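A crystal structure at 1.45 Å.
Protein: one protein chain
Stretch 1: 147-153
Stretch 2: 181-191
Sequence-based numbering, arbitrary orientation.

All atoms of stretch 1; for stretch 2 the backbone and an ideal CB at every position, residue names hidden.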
ATOM      1  N   ILE A 147      12.443 -11.412  -0.133  1.00  5.50           N
ATOM      2  CA  ILE A 147      11.076 -10.923  -0.002  1.00  5.77           C
ATOM      3  C   ILE A 147      10.899  -9.546  -0.639  1.00  6.58           C
ATOM      4  O   ILE A 147       9.868  -9.278  -1.268  1.00  6.55           O
ATOM      5  CB  ILE A 147      10.602 -10.935   1.489  1.00  6.06           C
ATOM      6  CG1 ILE A 147       9.069 -10.875   1.538  1.00  5.80           C
ATOM      7  CG2 ILE A 147      11.235  -9.787   2.275  1.00  6.36           C
ATOM      8  CD1 ILE A 147       8.377 -12.093   0.933  1.00  6.02           C
ATOM      9  N   PHE A 148      11.889  -8.669  -0.498  1.00  6.35           N
ATOM     10  CA  PHE A 148      11.783  -7.356  -1.123  1.00  7.64           C
ATOM     11  C   PHE A 148      11.836  -7.516  -2.640  1.00  8.32           C
ATOM     12  O   PHE A 148      11.103  -6.856  -3.369  1.00  8.63           O
ATOM     13  CB  PHE A 148      12.920  -6.441  -0.669  1.00  8.90           C
ATOM     14  CG  PHE A 148      12.910  -5.083  -1.333  1.00  9.66           C
ATOM     15  CD1 PHE A 148      11.715  -4.392  -1.524  1.00  9.34           C
ATOM     16  CD2 PHE A 148      14.094  -4.499  -1.772  1.00  9.32           C
ATOM     17  CE1 PHE A 148      11.703  -3.143  -2.143  1.00  9.06           C
ATOM     18  CE2 PHE A 148      14.090  -3.249  -2.391  1.00 11.09           C
ATOM     19  CZ  PHE A 148      12.887  -2.571  -2.576  1.00  9.45           C
ATOM     20  N   LYS A 149      12.707  -8.405  -3.116  1.00  8.79           N
ATOM     21  CA  LYS A 149      12.848  -8.645  -4.550  1.00  9.77           C
ATOM     22  C   LYS A 149      11.542  -9.150  -5.142  1.00  9.53           C
ATOM     23  O   LYS A 149      11.191  -8.800  -6.271  1.00  9.61           O
ATOM     24  CB  LYS A 149      13.963  -9.666  -4.820  1.00 10.59           C
ATOM     25  CG  LYS A 149      15.362  -9.080  -4.812  1.00 12.18           C
ATOM     26  CD  LYS A 149      16.418 -10.162  -4.990  1.00 13.67           C
ATOM     27  CE  LYS A 149      17.822  -9.622  -4.765  1.00 15.05           C
ATOM     28  NZ  LYS A 149      18.095  -8.399  -5.556  1.00 18.69           N
ATOM     29  N   LEU A 150      10.826  -9.975  -4.384  1.00  9.00           N
ATOM     30  CA  LEU A 150       9.558 -10.516  -4.853  1.00  8.95           C
ATOM     31  C   LEU A 150       8.530  -9.395  -4.975  1.00 10.32           C
ATOM     32  O   LEU A 150       7.697  -9.392  -5.885  1.00 10.07           O
ATOM     33  CB  LEU A 150       9.060 -11.604  -3.901  1.00  9.31           C
ATOM     34  CG  LEU A 150       9.878 -12.904  -3.950  1.00  9.47           C
ATOM     35  CD1 LEU A 150       9.405 -13.863  -2.865  1.00  9.54           C
ATOM     36  CD2 LEU A 150       9.748 -13.537  -5.333  1.00 10.34           C
ATOM     37  N   LEU A 151       8.587  -8.435  -4.060  1.00  9.74           N
ATOM     38  CA  LEU A 151       7.659  -7.317  -4.123  1.00 10.59           C
ATOM     39  C   LEU A 151       7.996  -6.484  -5.357  1.00 11.00           C
ATOM     40  O   LEU A 151       7.108  -6.068  -6.100  1.00 12.09           O
ATOM     41  CB  LEU A 151       7.774  -6.450  -2.869  1.00 10.74           C
ATOM     42  CG  LEU A 151       6.970  -5.149  -2.884  1.00  9.27           C
ATOM     43  CD1 LEU A 151       5.481  -5.460  -2.975  1.00 10.80           C
ATOM     44  CD2 LEU A 151       7.288  -4.351  -1.628  1.00  9.95           C
ATOM     45  N   GLN A 152       9.286  -6.250  -5.569  1.00 10.90           N
ATOM     46  CA  GLN A 152       9.751  -5.472  -6.710  1.00 11.80           C
ATOM     47  C   GLN A 152       9.266  -6.068  -8.024  1.00 12.96           C
ATOM     48  O   GLN A 152       8.851  -5.341  -8.927  1.00 14.62           O
ATOM     49  CB  GLN A 152      11.279  -5.423  -6.727  1.00 12.18           C
ATOM     50  CG  GLN A 152      11.892  -4.406  -5.789  1.00 11.85           C
ATOM     51  CD  GLN A 152      13.407  -4.427  -5.842  1.00 14.59           C
ATOM     52  OE1 GLN A 152      14.040  -5.408  -5.449  1.00 16.27           O
ATOM     53  NE2 GLN A 152      13.999  -3.344  -6.333  1.00 14.12           N
ATOM     54  N   SER A 153       9.324  -7.392  -8.126  1.00 12.73           N
ATOM     55  CA  SER A 153       8.914  -8.086  -9.340  1.00 13.16           C
ATOM     56  C   SER A 153       7.401  -8.216  -9.447  1.00 13.92           C
ATOM     57  O   SER A 153       6.889  -8.819 -10.392  1.00 14.68           O
ATOM     58  CB  SER A 153       9.545  -9.480  -9.394  1.00 13.74           C
ATOM     59  OG  SER A 153      10.907  -9.452  -9.003  1.00 17.99           O
ATOM     60  N   UNK A 181      18.788   3.503  -1.567  1.00 24.14           N
ATOM     61  CA  UNK A 181      17.757   4.376  -2.124  1.00 22.84           C
ATOM     62  C   UNK A 181      16.547   3.629  -2.687  1.00 21.21           C
ATOM     63  O   UNK A 181      15.405   4.043  -2.489  1.00 19.73           O
ATOM     64  CB  UNK A 181      18.369   5.242  -3.227  1.00 22.84           C
ATOM     65  N   UNK A 182      16.795   2.535  -3.397  1.00 19.31           N
ATOM     66  CA  UNK A 182      15.703   1.760  -3.971  1.00 18.24           C
ATOM     67  C   UNK A 182      14.798   1.203  -2.872  1.00 17.41           C
ATOM     68  O   UNK A 182      13.575   1.219  -3.006  1.00 17.20           O
ATOM     69  CB  UNK A 182      16.253   0.623  -4.834  1.00 18.24           C
ATOM     70  N   UNK A 183      15.389   0.715  -1.783  1.00 16.49           N
ATOM     71  CA  UNK A 183      14.584   0.178  -0.693  1.00 15.29           C
ATOM     72  C   UNK A 183      13.838   1.312  -0.011  1.00 15.94           C
ATOM     73  O   UNK A 183      12.644   1.207   0.250  1.00 13.94           O
ATOM     74  CB  UNK A 183      15.455  -0.578   0.312  1.00 15.29           C
ATOM     75  N   UNK A 184      14.555   2.393   0.284  1.00 18.66           N
ATOM     76  CA  UNK A 184      13.961   3.551   0.945  1.00 20.01           C
ATOM     77  C   UNK A 184      12.709   4.043   0.220  1.00 19.97           C
ATOM     78  O   UNK A 184      11.687   4.294   0.853  1.00 19.52           O
ATOM     79  CB  UNK A 184      14.986   4.683   1.038  1.00 20.01           C
ATOM     80  N   UNK A 185      12.790   4.187  -1.100  1.00 19.80           N
ATOM     81  CA  UNK A 185      11.648   4.650  -1.884  1.00 20.19           C
ATOM     82  C   UNK A 185      10.428   3.766  -1.624  1.00 19.24           C
ATOM     83  O   UNK A 185       9.309   4.261  -1.449  1.00 19.32           O
ATOM     84  CB  UNK A 185      11.990   4.660  -3.375  1.00 20.19           C
ATOM     85  N   UNK A 186      10.644   2.454  -1.606  1.00 16.69           N
ATOM     86  CA  UNK A 186       9.557   1.516  -1.358  1.00 14.76           C
ATOM     87  C   UNK A 186       9.149   1.561   0.112  1.00 12.55           C
ATOM     88  O   UNK A 186       7.963   1.534   0.438  1.00 12.46           O
ATOM     89  CB  UNK A 186       9.967   0.097  -1.757  1.00 14.76           C
ATOM     90  N   UNK A 187      10.138   1.632   0.996  1.00 10.84           N
ATOM     91  CA  UNK A 187       9.878   1.657   2.428  1.00 10.51           C
ATOM     92  C   UNK A 187       8.998   2.832   2.845  1.00 10.36           C
ATOM     93  O   UNK A 187       8.182   2.713   3.764  1.00  9.65           O
ATOM     94  CB  UNK A 187      11.202   1.708   3.193  1.00 10.51           C
ATOM     95  N   UNK A 188       9.171   3.967   2.177  1.00 10.42           N
ATOM     96  CA  UNK A 188       8.357   5.127   2.495  1.00 10.98           C
ATOM     97  C   UNK A 188       6.892   4.763   2.244  1.00  9.97           C
ATOM     98  O   UNK A 188       6.033   5.023   3.084  1.00  9.15           O
ATOM     99  CB  UNK A 188       8.779   6.344   1.669  1.00 10.98           C
ATOM    100  N   UNK A 189       6.612   4.145   1.097  1.00 10.19           N
ATOM    101  CA  UNK A 189       5.242   3.753   0.766  1.00 10.68           C
ATOM    102  C   UNK A 189       4.751   2.644   1.687  1.00  8.69           C
ATOM    103  O   UNK A 189       3.608   2.654   2.130  1.00  7.83           O
ATOM    104  CB  UNK A 189       5.154   3.300  -0.693  1.00 10.68           C
ATOM    105  N   UNK A 190       5.619   1.678   1.970  1.00  8.69           N
ATOM    106  CA  UNK A 190       5.245   0.570   2.836  1.00  7.69           C
ATOM    107  C   UNK A 190       4.839   1.050   4.229  1.00  7.29           C
ATOM    108  O   UNK A 190       3.813   0.638   4.770  1.00  6.84           O
ATOM    109  CB  UNK A 190       6.402  -0.425   2.942  1.00  7.69           C
ATOM    110  N   UNK A 191       5.643   1.929   4.814  1.00  7.35           N
ATOM    111  CA  UNK A 191       5.327   2.435   6.137  1.00  7.07           C
ATOM    112  C   UNK A 191       4.074   3.305   6.114  1.00  6.30           C
ATOM    113  O   UNK A 191       3.258   3.250   7.032  1.00  5.03           O
ATOM    114  CB  UNK A 191       6.511   3.228   6.695  1.00  7.07           C
TER

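Stretch 2 is helical throughout, and its axis crosses the helix of 147-152 at 75°, 11.9 Å away at closest approach. With such a steep crossing only a few positions can meet stretch 1, which offers the ring of Phe-148, the methyls of Leu-151 and the amide of Gln-152.

Position 181 has nothing of stretch 1 near its ideal CB, so this contact leaves the choice free; it is Leu-181.

At 182 the CA-to-CB bond points toward stretch 1, and the ideal CB lies 4.8 Å from Gln-152 NE2 and 5.1 Å from Phe-148 CE2. The gap suits a short or medium apolar chain, though a polar one could address the amide. The residue is Val-182. Its CG1 sits 4.2 Å from Phe-148 CZ and 3.4 Å from Gln-152 NE2, a packing contact without a hydrogen bond.

Position 183 points sideways, yet its ideal CB is 4.0 Å from Phe-148 CE2. A chain that turns back could cover one face of that ring, so a long aliphatic or an aromatic would fit. Trp-183, with chi1 in t, does this: CE3 comes 3.5 Å from Phe-148 CD1, and its six-membered ring presents an edge to the Phe-148 face, the planes at 89° and centroids 4.8 Å apart.

Position 184 points away and 185 sideways, both with no nearby partner in stretch 1, so polar chains are as acceptable as any. They are Asn-184 and Asn-185.

Position 186 points toward stretch 1, its ideal CB 3.7 Å from Phe-148 CE1 and 5.2 Å from Leu-151 CD2. Leucine, methionine or an aromatic could all use this apolar ground; a flat ring can span it and continue toward Gln-152. Tyr-186 does so. Its CG lies 3.6 Å from Phe-148 CE1, in an offset edge-to-face pair in which Phe-148 gives the edge, and its CD2 is 3.9 Å from Leu-151 CD2. The hydroxyl makes no hydrogen bond to stretch 1, although OH passes 4.1 Å from Gln-152 CA.

Positions 187, 188 and 189 find nothing of stretch 1 near their ideal CBs and are unconstrained here: Ser-187, Ile-188 and Lys-189.

Position 190 again points toward stretch 1, but no atom there lies within 5.5 Å of its ideal CB. A chain must therefore reach, and leucine, isoleucine or methionine would be reasonable. Leu-190 brings CD1 to 4.2 Å from Leu-151 CD2.

Position 191 is out of reach. Lys-191 turns back along its own helix, NZ making a weak hydrogen bond to Ser-187 OG at 2.8 Å.

Stretch 2 (181-191) LVWNNYSIKLK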
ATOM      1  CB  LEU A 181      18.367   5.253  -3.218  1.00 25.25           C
ATOM      2  CG  LEU A 181      17.417   6.252  -3.883  1.00 27.68           C
ATOM      3  CD1 LEU A 181      18.167   7.550  -4.158  1.00 29.12           C
ATOM      4  CD2 LEU A 181      16.867   5.665  -5.178  1.00 28.21           C
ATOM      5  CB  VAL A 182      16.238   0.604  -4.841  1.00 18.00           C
ATOM      6  CG1 VAL A 182      15.096  -0.293  -5.281  1.00 17.72           C
ATOM      7  CG2 VAL A 182      16.950   1.166  -6.060  1.00 19.18           C
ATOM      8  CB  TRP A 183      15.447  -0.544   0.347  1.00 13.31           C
ATOM      9  CG  TRP A 183      14.727  -0.701   1.670  1.00 11.87           C
ATOM     10  CD1 TRP A 183      14.975  -0.016   2.825  1.00 10.47           C
ATOM     11  CD2 TRP A 183      13.589  -1.536   1.939  1.00 11.15           C
ATOM     12  NE1 TRP A 183      14.063  -0.363   3.794  1.00 10.18           N
ATOM     13  CE2 TRP A 183      13.200  -1.295   3.279  1.00  8.89           C
ATOM     14  CE3 TRP A 183      12.857  -2.463   1.179  1.00  9.61           C
ATOM     15  CZ2 TRP A 183      12.114  -1.945   3.874  1.00  9.24           C
ATOM     16  CZ3 TRP A 183      11.774  -3.108   1.774  1.00  8.45           C
ATOM     17  CH2 TRP A 183      11.414  -2.845   3.107  1.00  8.94           C
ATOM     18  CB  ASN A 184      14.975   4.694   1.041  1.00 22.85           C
ATOM     19  CG  ASN A 184      14.346   5.990   1.542  1.00 26.25           C
ATOM     20  OD1 ASN A 184      13.804   6.039   2.646  1.00 28.31           O
ATOM     21  ND2 ASN A 184      14.412   7.042   0.726  1.00 26.55           N
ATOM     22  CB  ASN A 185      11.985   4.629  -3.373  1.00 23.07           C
ATOM     23  CG  ASN A 185      13.231   5.435  -3.703  1.00 27.07           C
ATOM     24  OD1 ASN A 185      13.827   5.263  -4.769  1.00 30.82           O
ATOM     25  ND2 ASN A 185      13.630   6.319  -2.795  1.00 27.50           N
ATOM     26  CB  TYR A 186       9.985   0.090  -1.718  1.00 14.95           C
ATOM     27  CG  TYR A 186       9.577  -0.350  -3.104  1.00 14.64           C
ATOM     28  CD1 TYR A 186      10.423  -0.154  -4.193  1.00 16.21           C
ATOM     29  CD2 TYR A 186       8.350  -0.973  -3.326  1.00 16.31           C
ATOM     30  CE1 TYR A 186      10.061  -0.569  -5.474  1.00 16.31           C
ATOM     31  CE2 TYR A 186       7.978  -1.393  -4.602  1.00 16.94           C
ATOM     32  CZ  TYR A 186       8.839  -1.188  -5.669  1.00 17.63           C
ATOM     33  OH  TYR A 186       8.477  -1.607  -6.929  1.00 21.09           O
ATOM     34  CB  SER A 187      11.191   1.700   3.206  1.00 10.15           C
ATOM     35  OG  SER A 187      10.952   1.417   4.567  1.00 10.35           O
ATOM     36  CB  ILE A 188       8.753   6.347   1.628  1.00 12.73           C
ATOM     37  CG1 ILE A 188      10.103   6.890   2.095  1.00 11.01           C
ATOM     38  CG2 ILE A 188       7.680   7.438   1.723  1.00 11.78           C
ATOM     39  CD1 ILE A 188      10.712   7.897   1.149  1.00 11.61           C
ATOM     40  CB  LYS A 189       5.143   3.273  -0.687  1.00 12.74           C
ATOM     41  CG  LYS A 189       5.805   4.188  -1.706  1.00 19.38           C
ATOM     42  CD  LYS A 189       4.906   5.359  -2.074  1.00 23.39           C
ATOM     43  CE  LYS A 189       5.355   6.007  -3.374  1.00 24.95           C
ATOM     44  NZ  LYS A 189       6.168   5.055  -4.184  1.00 28.71           N
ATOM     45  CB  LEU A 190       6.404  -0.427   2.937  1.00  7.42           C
ATOM     46  CG  LEU A 190       6.599  -1.302   1.697  1.00  8.22           C
ATOM     47  CD1 LEU A 190       7.983  -1.939   1.735  1.00  9.40           C
ATOM     48  CD2 LEU A 190       5.524  -2.378   1.651  1.00  8.13           C
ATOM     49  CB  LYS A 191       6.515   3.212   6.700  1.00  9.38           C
ATOM     50  CG  LYS A 191       7.708   2.316   7.027  1.00 10.23           C
ATOM     51  CD  LYS A 191       8.654   2.986   8.025  1.00 12.56           C
ATOM     52  CE  LYS A 191       9.463   4.094   7.370  1.00 14.64           C
ATOM     53  NZ  LYS A 191      10.327   3.595   6.268  1.00 15.01           N
TER
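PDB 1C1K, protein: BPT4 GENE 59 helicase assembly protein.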